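Local structure of JamJ (Lyngbya majuscula, 5DOZ) at residues V91-C105 against P117-L129. The protein binds NADPH and is an enoyl reductase of a polyketide synthase, probably acting on carrier-protein-bound substrates and linked to cyclopropane formation. Numbering follows the deposited sequence.
Sequences VSQWQIGDEVMVIGC and PNNLVAKPANLKL
Met-101 and Val-121 form an antiparallel hydrogen-bonded pair, with Met-101 N 3.0 Å from Val-121 O and a return bond from Val-121 N to Met-101 O. The N-to-C directions of strands 99-103 and 120-122 differ by 143°. Either side of this pair the ladder continues, Ile-103 N to Asn-119 O and Lys-123 N to Glu-99 O. The Asn-119 amide adds a bond, ND2 to Ile-103 O at 2.9 Å, in the carbonyl plane. Strand 79-87 pairs with the other edge of 99-103. This sheet belongs to the GroES-like part of the medium-chain reductase fold, beside the Rossmann part.

On one face, Leu-120 CD2 meets Val-102 CG2 at 3.8 Å. Leu-120 CD1 lies over the five-membered ring of Trp-94, 4.1 Å from its centroid, in a CH-pi contact. Gln-93 CG sits over the rim of the opposite face. Trp-94 NE1 makes a weak hydrogen bond to Pro-117 O, which a water also links to Gln-93 NE2. On the other face, Met-101 bends at chi3 (-74°), and CE packs tightly on Val-121 CG2 at 3.4 Å. Trp-292 of helix 287-293 touches both. Lys-123 NZ approaches Glu-99 OE2 from above the carboxylate plane, forming a 3.0 Å salt bridge.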
loop_
_atom_site.group_PDB
_atom_site.type_symbol
_atom_site.label_atom_id
_atom_site.label_comp_id
_atom_site.label_asym_id
_atom_site.label_seq_id
_atom_site.Cartn_x
_atom_site.Cartn_y
_atom_site.Cartn_z
ATOM N N VAL A 91 -15.452 13.564 -19.175
ATOM C CA VAL A 91 -15.557 12.314 -18.420
ATOM C C VAL A 91 -16.881 11.628 -18.739
ATOM O O VAL A 91 -17.951 12.228 -18.594
ATOM C CB VAL A 91 -15.483 12.563 -16.901
ATOM C CG1 VAL A 91 -15.340 11.249 -16.147
ATOM C CG2 VAL A 91 -14.346 13.513 -16.557
ATOM N N SER A 92 -16.805 10.367 -19.156
ATOM C CA SER A 92 -17.990 9.617 -19.567
ATOM C C SER A 92 -18.328 8.428 -18.666
ATOM O O SER A 92 -19.462 7.938 -18.680
ATOM C CB SER A 92 -17.842 9.147 -21.022
ATOM O OG SER A 92 -16.549 8.615 -21.266
ATOM N N GLN A 93 -17.357 7.970 -17.880
ATOM C CA GLN A 93 -17.536 6.739 -17.102
ATOM C C GLN A 93 -18.105 6.934 -15.681
ATOM O O GLN A 93 -18.367 5.948 -14.982
ATOM C CB GLN A 93 -16.237 5.909 -17.076
ATOM C CG GLN A 93 -15.082 6.507 -16.278
ATOM C CD GLN A 93 -14.148 7.393 -17.096
ATOM O OE1 GLN A 93 -14.579 8.324 -17.778
ATOM N NE2 GLN A 93 -12.853 7.110 -17.012
ATOM N N TRP A 94 -18.320 8.189 -15.275
ATOM C CA TRP A 94 -18.751 8.499 -13.907
ATOM C C TRP A 94 -19.933 9.469 -13.816
ATOM O O TRP A 94 -20.104 10.352 -14.661
ATOM C CB TRP A 94 -17.582 9.045 -13.076
ATOM C CG TRP A 94 -16.420 8.100 -12.940
ATOM C CD1 TRP A 94 -15.153 8.293 -13.412
ATOM C CD2 TRP A 94 -16.414 6.817 -12.291
ATOM N NE1 TRP A 94 -14.358 7.213 -13.102
ATOM C CE2 TRP A 94 -15.106 6.293 -12.415
ATOM C CE3 TRP A 94 -17.385 6.058 -11.619
ATOM C CZ2 TRP A 94 -14.745 5.046 -11.895
ATOM C CZ3 TRP A 94 -17.026 4.817 -11.103
ATOM C CH2 TRP A 94 -15.717 4.326 -11.243
ATOM N N GLN A 95 -20.745 9.292 -12.779
ATOM C CA GLN A 95 -21.843 10.206 -12.476
ATOM C C GLN A 95 -21.883 10.513 -10.988
ATOM O O GLN A 95 -21.426 9.710 -10.165
ATOM C CB GLN A 95 -23.193 9.610 -12.902
ATOM C CG GLN A 95 -23.610 9.930 -14.335
ATOM C CD GLN A 95 -23.113 8.915 -15.347
ATOM O OE1 GLN A 95 -22.339 8.011 -15.020
ATOM N NE2 GLN A 95 -23.561 9.057 -16.589
ATOM N N ILE A 96 -22.439 11.672 -10.651
ATOM C CA ILE A 96 -22.762 12.021 -9.271
ATOM C C ILE A 96 -23.447 10.832 -8.593
ATOM O O ILE A 96 -24.342 10.206 -9.169
ATOM C CB ILE A 96 -23.667 13.275 -9.223
ATOM C CG1 ILE A 96 -22.906 14.494 -9.762
ATOM C CG2 ILE A 96 -24.180 13.536 -7.807
ATOM C CD1 ILE A 96 -23.787 15.625 -10.268
ATOM N N GLY A 97 -22.995 10.504 -7.385
ATOM C CA GLY A 97 -23.607 9.439 -6.596
ATOM C C GLY A 97 -22.831 8.137 -6.610
ATOM O O GLY A 97 -22.998 7.311 -5.710
ATOM N N ASP A 98 -21.990 7.947 -7.629
ATOM C CA ASP A 98 -21.151 6.750 -7.737
ATOM C C ASP A 98 -20.253 6.618 -6.509
ATOM O O ASP A 98 -19.529 7.550 -6.153
ATOM C CB ASP A 98 -20.284 6.782 -9.005
ATOM C CG ASP A 98 -21.065 6.477 -10.280
ATOM O OD1 ASP A 98 -22.171 5.893 -10.207
ATOM O OD2 ASP A 98 -20.555 6.813 -11.375
ATOM N N GLU A 99 -20.321 5.463 -5.857
ATOM C CA GLU A 99 -19.473 5.184 -4.708
ATOM C C GLU A 99 -18.173 4.568 -5.189
ATOM O O GLU A 99 -18.168 3.519 -5.838
ATOM C CB GLU A 99 -20.185 4.285 -3.701
ATOM C CG GLU A 99 -21.149 5.050 -2.808
ATOM C CD GLU A 99 -21.921 4.157 -1.856
ATOM O OE1 GLU A 99 -22.370 4.667 -0.807
ATOM O OE2 GLU A 99 -22.080 2.951 -2.150
ATOM N N VAL A 100 -17.073 5.247 -4.878
ATOM C CA VAL A 100 -15.793 4.959 -5.504
ATOM C C VAL A 100 -14.678 4.828 -4.480
ATOM O O VAL A 100 -14.760 5.370 -3.375
ATOM C CB VAL A 100 -15.410 6.036 -6.559
ATOM C CG1 VAL A 100 -16.420 6.066 -7.705
ATOM C CG2 VAL A 100 -15.298 7.420 -5.930
ATOM N N MET A 101 -13.650 4.075 -4.853
ATOM C CA MET A 101 -12.389 4.095 -4.147
ATOM C C MET A 101 -11.442 5.007 -4.917
ATOM O O MET A 101 -11.437 5.009 -6.156
ATOM C CB MET A 101 -11.813 2.684 -4.041
ATOM C CG MET A 101 -12.680 1.723 -3.235
ATOM S SD MET A 101 -12.173 0.012 -3.455
ATOM C CE MET A 101 -12.781 -0.322 -5.093
ATOM N N VAL A 102 -10.666 5.805 -4.186
ATOM C CA VAL A 102 -9.638 6.630 -4.801
ATOM C C VAL A 102 -8.301 5.923 -4.625
ATOM O O VAL A 102 -8.043 5.337 -3.579
ATOM C CB VAL A 102 -9.555 8.043 -4.179
ATOM C CG1 VAL A 102 -8.526 8.884 -4.923
ATOM C CG2 VAL A 102 -10.912 8.733 -4.189
ATOM N N ILE A 103 -7.469 5.963 -5.662
ATOM C CA ILE A 103 -6.126 5.388 -5.606
ATOM C C ILE A 103 -5.125 6.347 -6.243
ATOM O O ILE A 103 -5.290 6.762 -7.391
ATOM C CB ILE A 103 -6.026 4.017 -6.329
ATOM C CG1 ILE A 103 -7.303 3.180 -6.161
ATOM C CG2 ILE A 103 -4.809 3.239 -5.845
ATOM C CD1 ILE A 103 -8.194 3.166 -7.384
ATOM N N GLY A 104 -4.101 6.711 -5.480
ATOM C CA GLY A 104 -2.933 7.387 -6.025
ATOM C C GLY A 104 -2.976 8.901 -6.081
ATOM O O GLY A 104 -2.200 9.515 -6.810
ATOM N N CYS A 105 -3.885 9.500 -5.316
ATOM C CA CYS A 105 -3.915 10.944 -5.133
ATOM C C CYS A 105 -2.905 11.312 -4.041
ATOM O O CYS A 105 -2.288 10.428 -3.447
ATOM C CB CYS A 105 -5.317 11.384 -4.729
ATOM S SG CYS A 105 -5.904 10.619 -3.204
ATOM N N PRO A 117 -10.509 10.796 -13.498
ATOM C CA PRO A 117 -11.338 9.589 -13.494
ATOM C C PRO A 117 -10.517 8.303 -13.624
ATOM O O PRO A 117 -11.058 7.214 -13.441
ATOM C CB PRO A 117 -12.232 9.767 -14.725
ATOM C CG PRO A 117 -11.491 10.707 -15.606
ATOM C CD PRO A 117 -10.794 11.650 -14.665
ATOM N N ASN A 118 -9.233 8.430 -13.952
ATOM C CA ASN A 118 -8.324 7.274 -14.029
ATOM C C ASN A 118 -7.803 6.870 -12.646
ATOM O O ASN A 118 -7.235 5.788 -12.473
ATOM C CB ASN A 118 -7.146 7.564 -14.974
ATOM C CG ASN A 118 -7.548 7.566 -16.452
ATOM O OD1 ASN A 118 -8.231 6.657 -16.933
ATOM N ND2 ASN A 118 -7.095 8.573 -17.182
ATOM N N ASN A 119 -8.008 7.744 -11.665
ATOM C CA ASN A 119 -7.650 7.458 -10.281
ATOM C C ASN A 119 -8.804 6.870 -9.464
ATOM O O ASN A 119 -8.699 6.713 -8.249
ATOM C CB ASN A 119 -7.076 8.713 -9.616
ATOM C CG ASN A 119 -5.695 9.064 -10.140
ATOM O OD1 ASN A 119 -5.544 9.538 -11.270
ATOM N ND2 ASN A 119 -4.675 8.815 -9.329
ATOM N N LEU A 120 -9.890 6.514 -10.145
ATOM C CA LEU A 120 -11.091 6.013 -9.477
ATOM C C LEU A 120 -11.489 4.624 -9.955
ATOM O O LEU A 120 -11.412 4.318 -11.142
ATOM C CB LEU A 120 -12.270 6.969 -9.707
ATOM C CG LEU A 120 -12.144 8.447 -9.322
ATOM C CD1 LEU A 120 -13.390 9.188 -9.780
ATOM C CD2 LEU A 120 -11.952 8.616 -7.822
ATOM N N VAL A 121 -11.925 3.787 -9.022
ATOM C CA VAL A 121 -12.546 2.516 -9.382
ATOM C C VAL A 121 -13.861 2.384 -8.624
ATOM O O VAL A 121 -14.065 3.050 -7.606
ATOM C CB VAL A 121 -11.620 1.291 -9.134
ATOM C CG1 VAL A 121 -10.380 1.355 -10.014
ATOM C CG2 VAL A 121 -11.227 1.174 -7.670
ATOM N N ALA A 122 -14.755 1.544 -9.136
ATOM C CA ALA A 122 -16.045 1.300 -8.491
ATOM C C ALA A 122 -15.862 0.521 -7.201
ATOM O O ALA A 122 -15.075 -0.426 -7.151
ATOM C CB ALA A 122 -16.975 0.546 -9.433
ATOM N N LYS A 123 -16.575 0.930 -6.156
ATOM C CA LYS A 123 -16.625 0.149 -4.927
ATOM C C LYS A 123 -17.451 -1.117 -5.164
ATOM O O LYS A 123 -18.518 -1.051 -5.784
ATOM C CB LYS A 123 -17.236 0.961 -3.779
ATOM C CG LYS A 123 -17.116 0.283 -2.416
ATOM C CD LYS A 123 -17.916 0.983 -1.327
ATOM C CE LYS A 123 -19.268 0.321 -1.098
ATOM N NZ LYS A 123 -20.255 0.602 -2.176
ATOM N N PRO A 124 -16.953 -2.276 -4.687
ATOM C CA PRO A 124 -17.760 -3.499 -4.689
ATOM C C PRO A 124 -18.990 -3.308 -3.808
ATOM O O PRO A 124 -18.857 -3.046 -2.612
ATOM C CB PRO A 124 -16.822 -4.544 -4.078
ATOM C CG PRO A 124 -15.454 -3.991 -4.248
ATOM C CD PRO A 124 -15.611 -2.507 -4.127
ATOM N N ALA A 125 -20.172 -3.431 -4.407
ATOM C CA ALA A 125 -21.441 -3.066 -3.768
ATOM C C ALA A 125 -21.771 -3.876 -2.519
ATOM O O ALA A 125 -22.483 -3.390 -1.637
ATOM C CB ALA A 125 -22.583 -3.153 -4.776
ATOM N N ASN A 126 -21.258 -5.103 -2.445
ATOM C CA ASN A 126 -21.477 -5.970 -1.285
ATOM C C ASN A 126 -20.650 -5.582 -0.048
ATOM O O ASN A 126 -20.865 -6.125 1.038
ATOM C CB ASN A 126 -21.215 -7.434 -1.655
ATOM C CG ASN A 126 -19.767 -7.688 -2.024
ATOM O OD1 ASN A 126 -19.226 -7.064 -2.945
ATOM N ND2 ASN A 126 -19.125 -8.596 -1.300
ATOM N N LEU A 127 -19.714 -4.647 -0.215
ATOM C CA LEU A 127 -18.861 -4.190 0.889
ATOM C C LEU A 127 -19.323 -2.863 1.483
ATOM O O LEU A 127 -19.988 -2.073 0.813
ATOM C CB LEU A 127 -17.404 -4.053 0.429
ATOM C CG LEU A 127 -16.627 -5.320 0.063
ATOM C CD1 LEU A 127 -15.283 -4.946 -0.535
ATOM C CD2 LEU A 127 -16.438 -6.230 1.269
ATOM N N LYS A 128 -18.963 -2.633 2.744
ATOM C CA LYS A 128 -19.170 -1.343 3.394
ATOM C C LYS A 128 -18.064 -0.387 2.967
ATOM O O LYS A 128 -16.963 -0.827 2.629
ATOM C CB LYS A 128 -19.145 -1.497 4.917
ATOM C CG LYS A 128 -20.334 -2.230 5.520
ATOM C CD LYS A 128 -20.239 -2.241 7.042
ATOM C CE LYS A 128 -21.513 -2.763 7.691
ATOM N NZ LYS A 128 -21.617 -4.250 7.622
ATOM N N LEU A 129 -18.352 0.915 2.998
ATOM C CA LEU A 129 -17.371 1.941 2.635
ATOM C C LEU A 129 -16.057 1.723 3.371
ATOM O O LEU A 129 -14.986 1.740 2.765
ATOM C CB LEU A 129 -17.897 3.352 2.948
ATOM C CG LEU A 129 -18.990 3.996 2.090
ATOM C CD1 LEU A 129 -19.341 5.372 2.643
ATOM C CD2 LEU A 129 -18.599 4.111 0.626
HETATM O O HOH W 1 -12.210 5.197 -15.131
#